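Local coordinates for protein ethyl acetate hydrolase (Pseudomonas veronii, PDB 5EFZ) that hydrolyses ethyl acetate to ethanol and acetate in the breakdown of short-chain methyl ketones, acting as a homodimeric esterase of the alpha/beta-hydrolase superfamily, at residues Ala161-Asp166 with Ser279-Gly284; Val122-Asp127 with Gly153-Tyr158; Trp271-Gly276 with Gln306-Asp311. All coordinates share one frame; numbering follows the deposited sequence.

Contact 1: residues Ala161-Asp166 with Ser279-Gly284; sequences AVRYPD and SRHTGG
H281 brings 279-284 against the C-terminal turn of helix 152-163, where V162 and R163 receive its ring. The second segment begins with S279, whose OG bonds outside the contact to D277 and R179. Its carbonyl oxygen accepts from both T282 N (2.9 Å from S279 O) and G284 N (2.8 Å from S279 O), which approach from opposite faces of the carbonyl plane and close the turn that carries H281. R280 turns to a salt bridge with E36. At H281, CG lies beside the backbone N and opposite the carbonyl carbon (chi1 -67°), and the ring is carried toward the helix. Its CD2 meets V162 CG1 at 3.9 Å. On the R163 side the imidazole comes edge-on: R163 NE lies near the ring plane, 3.7 Å from H281 CE1, and CE1 in turn sits over one face of the guanidinium, the two planes being 87° apart. R163 runs out with CG anti to its N and bends at chi3 (-75°), while CB and CG also border the ring. E159 OE2 accepts from both R163 NE and H281 NE2, so one carboxylate oxygen fixes the two groups against each other. This is peripheral packing in the alpha/beta-hydrolase fold, joining the end of the helix that follows the probable nucleophile S151 to the loop after helix 263-274.

Contact 2: residues Val122-Asp127 with Gly153-Tyr158; sequences VRIGDD and GAQQTY
I124 and Q156 mark the closest backbone approach, their CA atoms 5.9 Å apart, where the first turn of helix 124-139 meets helix 152-163. R123 is the N-cap of the former, and D126 OD2 accepts from R123 N at 2.8 Å in a nearly straight bond (171°). I124 has the largest share of the buried surface. Its CG2, anti to the backbone N, rests on Q156 CA at 3.8 Å and on Q156 CG at 3.9 Å, while CD1 reaches Q155 OE1 at 3.6 Å, the I124 and Q155 side chains crossing at about a right angle. One turn on, D127 CB lies 3.6 Å from Q156 OE1, with carboxylate and amide planes 45° apart. The polar ends are served elsewhere: Q156 OE1 by Q131 and NE2 by M152 O, Q155 NE2 by W273 O, and D127 OD1 by I99 N. Q155 OE1 is the exception, buried against I124 with no partner in the model. The chemistry is that of an isoleucine packed against the aliphatic parts and amide oxygen of two glutamines, whose hydrogen bonds go to residues outside the contact. Those bonds probably help hold Q155 and Q156 beside I124, just after the probable nucleophile S151, and the lone carbonyl of Q155 is buried probably at some cost in desolvation.

Contact 3: residues Trp271-Gly276 with Gln306-Asp311; sequences WKWQRG and QFFTVD
W273 offers its indole to F307 and F308, and all three rings meet obliquely, without any ring being laid over another. CZ2 on the six-membered side of the indole touches F307 CE1 at 3.7 Å; W273 NE1 on the five-membered side lies 3.6 Å from F308 CZ and 3.9 Å from F308 CE2. The indole five-membered ring and the F308 ring are a rim-to-rim pair, with centroids 5.8 Å apart and planes inclined by 38°. A different flat pair sits at the other side of the helix end: R275 CD packs 3.3 Å above the W271 ring, and W271 NE1 stands over the centre of the R275 guanidinium. W271 O lies at the edge of that guanidinium, in its plane, and takes R275 NH1 on a lone pair at 3.1 Å. NH1 also gives a bond to Q274 OE1 (2.9 Å), from above the amide plane. R275 is thus held to the W271 carbonyl and the Q274 side chain, with the W271 indole against its guanidinium. On the other segment, F307 has CG between the backbone N and the carbonyl carbon (chi1 58°), which brings its ring against W273 CZ2, and it also meets the H334 ring, whereas F308 reaches S151 and T177. Both backbone N atoms bond OD1 of D305, the aspartate inferred to belong to the catalytic triad. Beyond them, T309 caps helix 310-317, and Q306 packs on Q306 of the second subunit. W273 NE1 bonds D184 OD2 while lying beside F308 CZ; T188 and M152 also pack on W273. Chemically this is aromatic packing with one polar bond, from the indole to D184, set beside the inferred catalytic residues S151 and H334.

Overall arrangement
Contacts 2 and 3 are buried in the body of the fold, whereas contact 1 lies toward its periphery, its centre about 19 Å from the centre of the chain. Contacts 1 and 2 share helix 152-163, one at its C-terminal end and the other at its start, and R163 packs against G125 between them. Contact 3 touches contact 2 through W273 O with Q155 NE2, and segment 271-276 runs almost directly into 279-284 of contact 1. Chemistry varies with place: an arginine and a histidine sharing one glutamate at the edge, aliphatic packing against amides between two helices, and mainly aromatic packing beside the inferred triad.

Contact 1: residues Ala161-Asp166 with Ser279-Gly284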
loop_
_atom_site.group_PDB
_atom_site.type_symbol
_atom_site.label_atom_id
_atom_site.label_comp_id
_atom_site.label_asym_id
_atom_site.label_seq_id
_atom_site.Cartn_x
_atom_site.Cartn_y
_atom_site.Cartn_z
ATOM N N ALA A 161 -3.051 -26.087 12.684
ATOM C CA ALA A 161 -3.589 -27.158 11.826
ATOM C C ALA A 161 -2.489 -28.041 11.256
ATOM O O ALA A 161 -2.736 -29.207 10.945
ATOM C CB ALA A 161 -4.434 -26.567 10.688
ATOM N N VAL A 162 -1.281 -27.485 11.100
ATOM C CA VAL A 162 -0.149 -28.246 10.545
ATOM C C VAL A 162 0.608 -28.984 11.661
ATOM O O VAL A 162 1.005 -30.134 11.494
ATOM C CB VAL A 162 0.847 -27.325 9.762
ATOM C CG1 VAL A 162 2.163 -28.067 9.425
ATOM C CG2 VAL A 162 0.199 -26.810 8.486
ATOM N N ARG A 163 0.790 -28.324 12.796
ATOM C CA ARG A 163 1.631 -28.852 13.871
ATOM C C ARG A 163 0.941 -29.960 14.666
ATOM O O ARG A 163 1.579 -30.945 15.086
ATOM C CB ARG A 163 2.054 -27.706 14.814
ATOM C CG ARG A 163 3.014 -28.118 15.921
ATOM C CD ARG A 163 3.298 -26.994 16.901
ATOM N NE ARG A 163 4.206 -26.007 16.339
ATOM C CZ ARG A 163 5.398 -25.717 16.839
ATOM N NH1 ARG A 163 5.845 -26.329 17.938
ATOM N NH2 ARG A 163 6.147 -24.824 16.223
ATOM N N TYR A 164 -0.368 -29.809 14.862
ATOM C CA TYR A 164 -1.165 -30.799 15.565
ATOM C C TYR A 164 -2.403 -31.221 14.760
ATOM O O TYR A 164 -3.542 -30.886 15.121
ATOM C CB TYR A 164 -1.593 -30.254 16.925
ATOM C CG TYR A 164 -0.472 -29.781 17.813
ATOM C CD1 TYR A 164 -0.281 -28.429 18.048
ATOM C CD2 TYR A 164 0.368 -30.686 18.448
ATOM C CE1 TYR A 164 0.709 -27.986 18.865
ATOM C CE2 TYR A 164 1.388 -30.242 19.280
ATOM C CZ TYR A 164 1.548 -28.892 19.474
ATOM O OH TYR A 164 2.536 -28.430 20.294
ATOM N N PRO A 165 -2.192 -31.958 13.667
ATOM C CA PRO A 165 -3.311 -32.063 12.716
ATOM C C PRO A 165 -4.551 -32.785 13.234
ATOM O O PRO A 165 -5.658 -32.391 12.874
ATOM C CB PRO A 165 -2.699 -32.809 11.526
ATOM C CG PRO A 165 -1.395 -33.326 11.982
ATOM C CD PRO A 165 -0.942 -32.528 13.144
ATOM N N ASP A 166 -4.394 -33.801 14.070
ATOM C CA ASP A 166 -5.565 -34.450 14.667
ATOM C C ASP A 166 -6.290 -33.610 15.739
ATOM O O ASP A 166 -7.490 -33.770 15.991
ATOM C CB ASP A 166 -5.142 -35.785 15.293
ATOM C CG ASP A 166 -4.893 -36.863 14.248
ATOM O OD1 ASP A 166 -5.741 -37.042 13.342
ATOM O OD2 ASP A 166 -3.838 -37.517 14.318
ATOM N N SER A 279 5.873 -24.034 6.654
ATOM C CA SER A 279 6.765 -24.943 5.898
ATOM C C SER A 279 8.081 -25.212 6.637
ATOM O O SER A 279 8.862 -26.096 6.246
ATOM C CB SER A 279 7.070 -24.391 4.491
ATOM O OG SER A 279 8.049 -23.351 4.499
ATOM N N ARG A 280 8.333 -24.472 7.715
ATOM C CA ARG A 280 9.455 -24.821 8.585
ATOM C C ARG A 280 9.333 -26.272 9.095
ATOM O O ARG A 280 10.329 -26.912 9.414
ATOM C CB ARG A 280 9.552 -23.837 9.760
ATOM C CG ARG A 280 9.949 -22.430 9.306
ATOM C CD ARG A 280 9.913 -21.432 10.461
ATOM N NE ARG A 280 10.960 -21.703 11.450
ATOM C CZ ARG A 280 12.228 -21.318 11.323
ATOM N NH1 ARG A 280 12.635 -20.668 10.228
ATOM N NH2 ARG A 280 13.091 -21.601 12.286
ATOM N N HIS A 281 8.114 -26.805 9.164
ATOM C CA HIS A 281 7.949 -28.207 9.562
ATOM C C HIS A 281 8.393 -29.216 8.502
ATOM O O HIS A 281 8.621 -30.402 8.808
ATOM C CB HIS A 281 6.490 -28.495 9.900
ATOM C CG HIS A 281 6.007 -27.785 11.118
ATOM N ND1 HIS A 281 6.281 -28.233 12.395
ATOM C CD2 HIS A 281 5.293 -26.642 11.258
ATOM C CE1 HIS A 281 5.746 -27.398 13.268
ATOM N NE2 HIS A 281 5.139 -26.427 12.607
ATOM N N THR A 282 8.494 -28.770 7.255
ATOM C CA THR A 282 8.702 -29.720 6.156
ATOM C C THR A 282 9.825 -29.263 5.229
ATOM O O THR A 282 9.707 -29.366 4.010
ATOM C CB THR A 282 7.402 -29.896 5.337
ATOM O OG1 THR A 282 6.928 -28.600 4.960
ATOM C CG2 THR A 282 6.320 -30.581 6.174
ATOM N N GLY A 283 10.899 -28.734 5.820
ATOM C CA GLY A 283 12.061 -28.265 5.080
ATOM C C GLY A 283 11.819 -27.211 4.008
ATOM O O GLY A 283 12.567 -27.134 3.041
ATOM N N GLY A 284 10.777 -26.404 4.159
ATOM C CA GLY A 284 10.516 -25.328 3.213
ATOM C C GLY A 284 9.515 -25.691 2.132
ATOM O O GLY A 284 9.212 -24.888 1.241
#

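Contact 2: residues Val122-Asp127 with Gly153-Tyr158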
loop_
_atom_site.group_PDB
_atom_site.type_symbol
_atom_site.label_atom_id
_atom_site.label_comp_id
_atom_site.label_asym_id
_atom_site.label_seq_id
_atom_site.Cartn_x
_atom_site.Cartn_y
_atom_site.Cartn_z
ATOM N N VAL A 122 10.291 -14.147 19.297
ATOM C CA VAL A 122 9.279 -15.184 19.440
ATOM C C VAL A 122 8.643 -15.480 18.069
ATOM O O VAL A 122 8.369 -14.560 17.284
ATOM C CB VAL A 122 8.206 -14.755 20.448
ATOM C CG1 VAL A 122 7.130 -15.831 20.615
ATOM C CG2 VAL A 122 8.857 -14.446 21.809
ATOM N N ARG A 123 8.444 -16.759 17.774
ATOM C CA ARG A 123 7.850 -17.169 16.507
ATOM C C ARG A 123 6.396 -17.632 16.700
ATOM O O ARG A 123 5.981 -17.974 17.822
ATOM C CB ARG A 123 8.675 -18.304 15.848
ATOM C CG ARG A 123 10.045 -17.858 15.271
ATOM C CD ARG A 123 10.784 -19.055 14.634
ATOM N NE ARG A 123 12.047 -18.625 14.003
ATOM C CZ ARG A 123 12.163 -18.177 12.751
ATOM N NH1 ARG A 123 11.103 -18.079 11.962
ATOM N NH2 ARG A 123 13.363 -17.828 12.289
ATOM N N ILE A 124 5.645 -17.649 15.599
ATOM C CA ILE A 124 4.274 -18.176 15.611
ATOM C C ILE A 124 4.246 -19.568 16.253
ATOM O O ILE A 124 3.357 -19.869 17.065
ATOM C CB ILE A 124 3.700 -18.247 14.190
ATOM C CG1 ILE A 124 3.539 -16.830 13.593
ATOM C CG2 ILE A 124 2.357 -19.009 14.172
ATOM C CD1 ILE A 124 2.452 -15.973 14.244
ATOM N N GLY A 125 5.236 -20.401 15.926
ATOM C CA GLY A 125 5.276 -21.749 16.489
ATOM C C GLY A 125 5.413 -21.768 18.012
ATOM O O GLY A 125 4.929 -22.701 18.683
ATOM N N ASP A 126 6.081 -20.758 18.581
ATOM C CA ASP A 126 6.190 -20.676 20.038
ATOM C C ASP A 126 4.822 -20.412 20.666
ATOM O O ASP A 126 4.484 -21.039 21.652
ATOM C CB ASP A 126 7.195 -19.577 20.452
ATOM C CG ASP A 126 8.610 -19.848 19.932
ATOM O OD1 ASP A 126 9.089 -21.004 20.050
ATOM O OD2 ASP A 126 9.256 -18.896 19.408
ATOM N N ASP A 127 4.038 -19.480 20.113
ATOM C CA ASP A 127 2.657 -19.288 20.573
ATOM C C ASP A 127 1.826 -20.570 20.530
ATOM O O ASP A 127 1.102 -20.911 21.484
ATOM C CB ASP A 127 1.953 -18.229 19.728
ATOM C CG ASP A 127 2.374 -16.807 20.113
ATOM O OD1 ASP A 127 2.045 -16.378 21.236
ATOM O OD2 ASP A 127 3.008 -16.113 19.290
ATOM N N GLY A 153 -3.601 -13.901 13.802
ATOM C CA GLY A 153 -4.475 -14.945 14.335
ATOM C C GLY A 153 -4.654 -16.102 13.344
ATOM O O GLY A 153 -4.750 -17.254 13.753
ATOM N N ALA A 154 -4.721 -15.777 12.055
ATOM C CA ALA A 154 -4.777 -16.769 10.975
ATOM C C ALA A 154 -3.434 -17.493 10.836
ATOM O O ALA A 154 -3.376 -18.710 10.574
ATOM C CB ALA A 154 -5.158 -16.088 9.630
ATOM N N GLN A 155 -2.337 -16.758 10.969
ATOM C CA GLN A 155 -1.034 -17.419 10.967
ATOM C C GLN A 155 -0.942 -18.487 12.045
ATOM O O GLN A 155 -0.469 -19.594 11.777
ATOM C CB GLN A 155 0.075 -16.400 11.207
ATOM C CG GLN A 155 0.270 -15.402 10.046
ATOM C CD GLN A 155 1.445 -14.471 10.339
ATOM O OE1 GLN A 155 1.508 -13.877 11.418
ATOM N NE2 GLN A 155 2.404 -14.394 9.407
ATOM N N GLN A 156 -1.393 -18.164 13.266
ATOM C CA GLN A 156 -1.422 -19.169 14.331
ATOM C C GLN A 156 -2.398 -20.318 14.033
ATOM O O GLN A 156 -2.161 -21.460 14.417
ATOM C CB GLN A 156 -1.791 -18.518 15.667
ATOM C CG GLN A 156 -0.679 -17.558 16.184
ATOM C CD GLN A 156 -1.188 -16.633 17.269
ATOM O OE1 GLN A 156 -1.227 -17.002 18.449
ATOM N NE2 GLN A 156 -1.630 -15.434 16.866
ATOM N N THR A 157 -3.512 -19.999 13.379
ATOM C CA THR A 157 -4.479 -21.017 12.984
ATOM C C THR A 157 -3.862 -22.056 12.039
ATOM O O THR A 157 -4.019 -23.269 12.248
ATOM C CB THR A 157 -5.725 -20.348 12.343
ATOM O OG1 THR A 157 -6.397 -19.562 13.347
ATOM C CG2 THR A 157 -6.730 -21.412 11.761
ATOM N N TYR A 158 -3.165 -21.599 10.996
ATOM C CA TYR A 158 -2.475 -22.512 10.091
ATOM C C TYR A 158 -1.422 -23.332 10.819
ATOM O O TYR A 158 -1.303 -24.551 10.633
ATOM C CB TYR A 158 -1.810 -21.734 8.950
ATOM C CG TYR A 158 -2.779 -21.324 7.866
ATOM C CD1 TYR A 158 -3.539 -22.288 7.177
ATOM C CD2 TYR A 158 -2.933 -19.983 7.499
ATOM C CE1 TYR A 158 -4.418 -21.898 6.134
ATOM C CE2 TYR A 158 -3.813 -19.603 6.460
ATOM C CZ TYR A 158 -4.538 -20.564 5.795
ATOM O OH TYR A 158 -5.411 -20.162 4.783
#

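Contact 3: residues Trp271-Gly276 with Gln306-Asp311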
loop_
_atom_site.group_PDB
_atom_site.type_symbol
_atom_site.label_atom_id
_atom_site.label_comp_id
_atom_site.label_asym_id
_atom_site.label_seq_id
_atom_site.Cartn_x
_atom_site.Cartn_y
_atom_site.Cartn_z
ATOM N N TRP A 271 8.079 -8.743 14.313
ATOM C CA TRP A 271 9.134 -9.706 13.944
ATOM C C TRP A 271 8.500 -11.079 13.722
ATOM O O TRP A 271 8.848 -11.828 12.800
ATOM C CB TRP A 271 10.206 -9.796 15.059
ATOM C CG TRP A 271 11.439 -10.622 14.711
ATOM C CD1 TRP A 271 12.654 -10.148 14.245
ATOM C CD2 TRP A 271 11.590 -12.035 14.853
ATOM N NE1 TRP A 271 13.532 -11.198 14.077
ATOM C CE2 TRP A 271 12.900 -12.364 14.444
ATOM C CE3 TRP A 271 10.736 -13.062 15.292
ATOM C CZ2 TRP A 271 13.372 -13.674 14.437
ATOM C CZ3 TRP A 271 11.202 -14.375 15.276
ATOM C CH2 TRP A 271 12.511 -14.667 14.864
ATOM N N LYS A 272 7.566 -11.397 14.604
ATOM C CA LYS A 272 6.899 -12.694 14.590
ATOM C C LYS A 272 6.068 -12.823 13.300
ATOM O O LYS A 272 6.115 -13.835 12.594
ATOM C CB LYS A 272 6.003 -12.831 15.819
ATOM C CG LYS A 272 5.306 -14.189 15.933
ATOM C CD LYS A 272 4.231 -14.171 17.043
ATOM C CE LYS A 272 4.751 -13.654 18.391
ATOM N NZ LYS A 272 3.622 -13.851 19.388
ATOM N N TRP A 273 5.266 -11.793 13.059
ATOM C CA TRP A 273 4.406 -11.710 11.878
ATOM C C TRP A 273 5.232 -11.904 10.603
ATOM O O TRP A 273 4.850 -12.668 9.707
ATOM C CB TRP A 273 3.688 -10.344 11.910
ATOM C CG TRP A 273 2.954 -9.850 10.673
ATOM C CD1 TRP A 273 2.556 -10.556 9.557
ATOM C CD2 TRP A 273 2.552 -8.489 10.456
ATOM N NE1 TRP A 273 1.929 -9.683 8.653
ATOM C CE2 TRP A 273 1.917 -8.420 9.195
ATOM C CE3 TRP A 273 2.689 -7.320 11.212
ATOM C CZ2 TRP A 273 1.408 -7.210 8.674
ATOM C CZ3 TRP A 273 2.190 -6.116 10.688
ATOM C CH2 TRP A 273 1.556 -6.082 9.437
ATOM N N GLN A 274 6.367 -11.211 10.509
ATOM C CA GLN A 274 7.222 -11.329 9.321
ATOM C C GLN A 274 7.627 -12.758 8.967
ATOM O O GLN A 274 7.906 -13.073 7.808
ATOM C CB GLN A 274 8.515 -10.529 9.532
ATOM C CG GLN A 274 8.343 -9.034 9.366
ATOM C CD GLN A 274 9.668 -8.303 9.495
ATOM O OE1 GLN A 274 10.428 -8.541 10.446
ATOM N NE2 GLN A 274 9.971 -7.417 8.528
ATOM N N ARG A 275 7.722 -13.600 9.985
ATOM C CA ARG A 275 8.346 -14.923 9.815
ATOM C C ARG A 275 7.390 -16.099 9.912
ATOM O O ARG A 275 7.835 -17.247 9.873
ATOM C CB ARG A 275 9.466 -15.068 10.841
ATOM C CG ARG A 275 10.731 -14.304 10.399
ATOM C CD ARG A 275 11.617 -13.918 11.553
ATOM N NE ARG A 275 12.701 -13.049 11.065
ATOM C CZ ARG A 275 12.577 -11.729 10.912
ATOM N NH1 ARG A 275 11.439 -11.111 11.227
ATOM N NH2 ARG A 275 13.589 -11.026 10.428
ATOM N N GLY A 276 6.088 -15.821 9.995
ATOM C CA GLY A 276 5.094 -16.909 10.010
ATOM C C GLY A 276 5.321 -17.825 8.801
ATOM O O GLY A 276 5.327 -17.363 7.667
ATOM N N GLN A 306 -5.213 -5.273 1.101
ATOM C CA GLN A 306 -4.071 -4.849 0.312
ATOM C C GLN A 306 -2.815 -5.683 0.485
ATOM O O GLN A 306 -1.893 -5.534 -0.323
ATOM C CB GLN A 306 -3.748 -3.398 0.645
ATOM C CG GLN A 306 -4.937 -2.469 0.466
ATOM C CD GLN A 306 -5.458 -2.456 -0.949
ATOM O OE1 GLN A 306 -4.691 -2.259 -1.893
ATOM N NE2 GLN A 306 -6.775 -2.662 -1.112
ATOM N N PHE A 307 -2.712 -6.490 1.537
ATOM C CA PHE A 307 -1.439 -7.191 1.724
ATOM C C PHE A 307 -1.547 -8.676 2.031
ATOM O O PHE A 307 -0.572 -9.405 1.826
ATOM C CB PHE A 307 -0.560 -6.470 2.786
ATOM C CG PHE A 307 -1.181 -6.329 4.123
ATOM C CD1 PHE A 307 -0.920 -7.261 5.117
ATOM C CD2 PHE A 307 -1.966 -5.233 4.426
ATOM C CE1 PHE A 307 -1.474 -7.133 6.372
ATOM C CE2 PHE A 307 -2.525 -5.091 5.676
ATOM C CZ PHE A 307 -2.271 -6.047 6.660
ATOM N N PHE A 308 -2.714 -9.150 2.473
ATOM C CA PHE A 308 -2.962 -10.590 2.470
ATOM C C PHE A 308 -4.019 -10.797 1.377
ATOM O O PHE A 308 -5.201 -10.774 1.670
ATOM C CB PHE A 308 -3.466 -11.093 3.833
ATOM C CG PHE A 308 -2.397 -11.291 4.871
ATOM C CD1 PHE A 308 -1.352 -12.187 4.647
ATOM C CD2 PHE A 308 -2.474 -10.642 6.094
ATOM C CE1 PHE A 308 -0.371 -12.395 5.626
ATOM C CE2 PHE A 308 -1.505 -10.852 7.091
ATOM C CZ PHE A 308 -0.460 -11.732 6.857
ATOM N N THR A 309 -3.611 -10.926 0.112
ATOM C CA THR A 309 -4.582 -10.809 -0.977
ATOM C C THR A 309 -5.395 -12.064 -1.216
ATOM O O THR A 309 -5.033 -13.159 -0.767
ATOM C CB THR A 309 -3.910 -10.435 -2.287
ATOM O OG1 THR A 309 -3.185 -11.570 -2.786
ATOM C CG2 THR A 309 -2.932 -9.264 -2.033
ATOM N N VAL A 310 -6.498 -11.885 -1.930
ATOM C CA VAL A 310 -7.324 -13.018 -2.347
ATOM C C VAL A 310 -6.461 -14.025 -3.113
ATOM O O VAL A 310 -6.591 -15.251 -2.927
ATOM C CB VAL A 310 -8.518 -12.521 -3.209
ATOM C CG1 VAL A 310 -9.190 -13.646 -3.904
ATOM C CG2 VAL A 310 -9.506 -11.746 -2.332
ATOM N N ASP A 311 -5.591 -13.512 -3.977
ATOM C CA ASP A 311 -4.708 -14.373 -4.783
ATOM C C ASP A 311 -3.688 -15.121 -3.921
ATOM O O ASP A 311 -3.409 -16.300 -4.201
ATOM C CB ASP A 311 -3.941 -13.566 -5.848
ATOM C CG ASP A 311 -4.834 -13.074 -6.975
ATOM O OD1 ASP A 311 -5.721 -13.821 -7.437
ATOM O OD2 ASP A 311 -4.656 -11.910 -7.382
#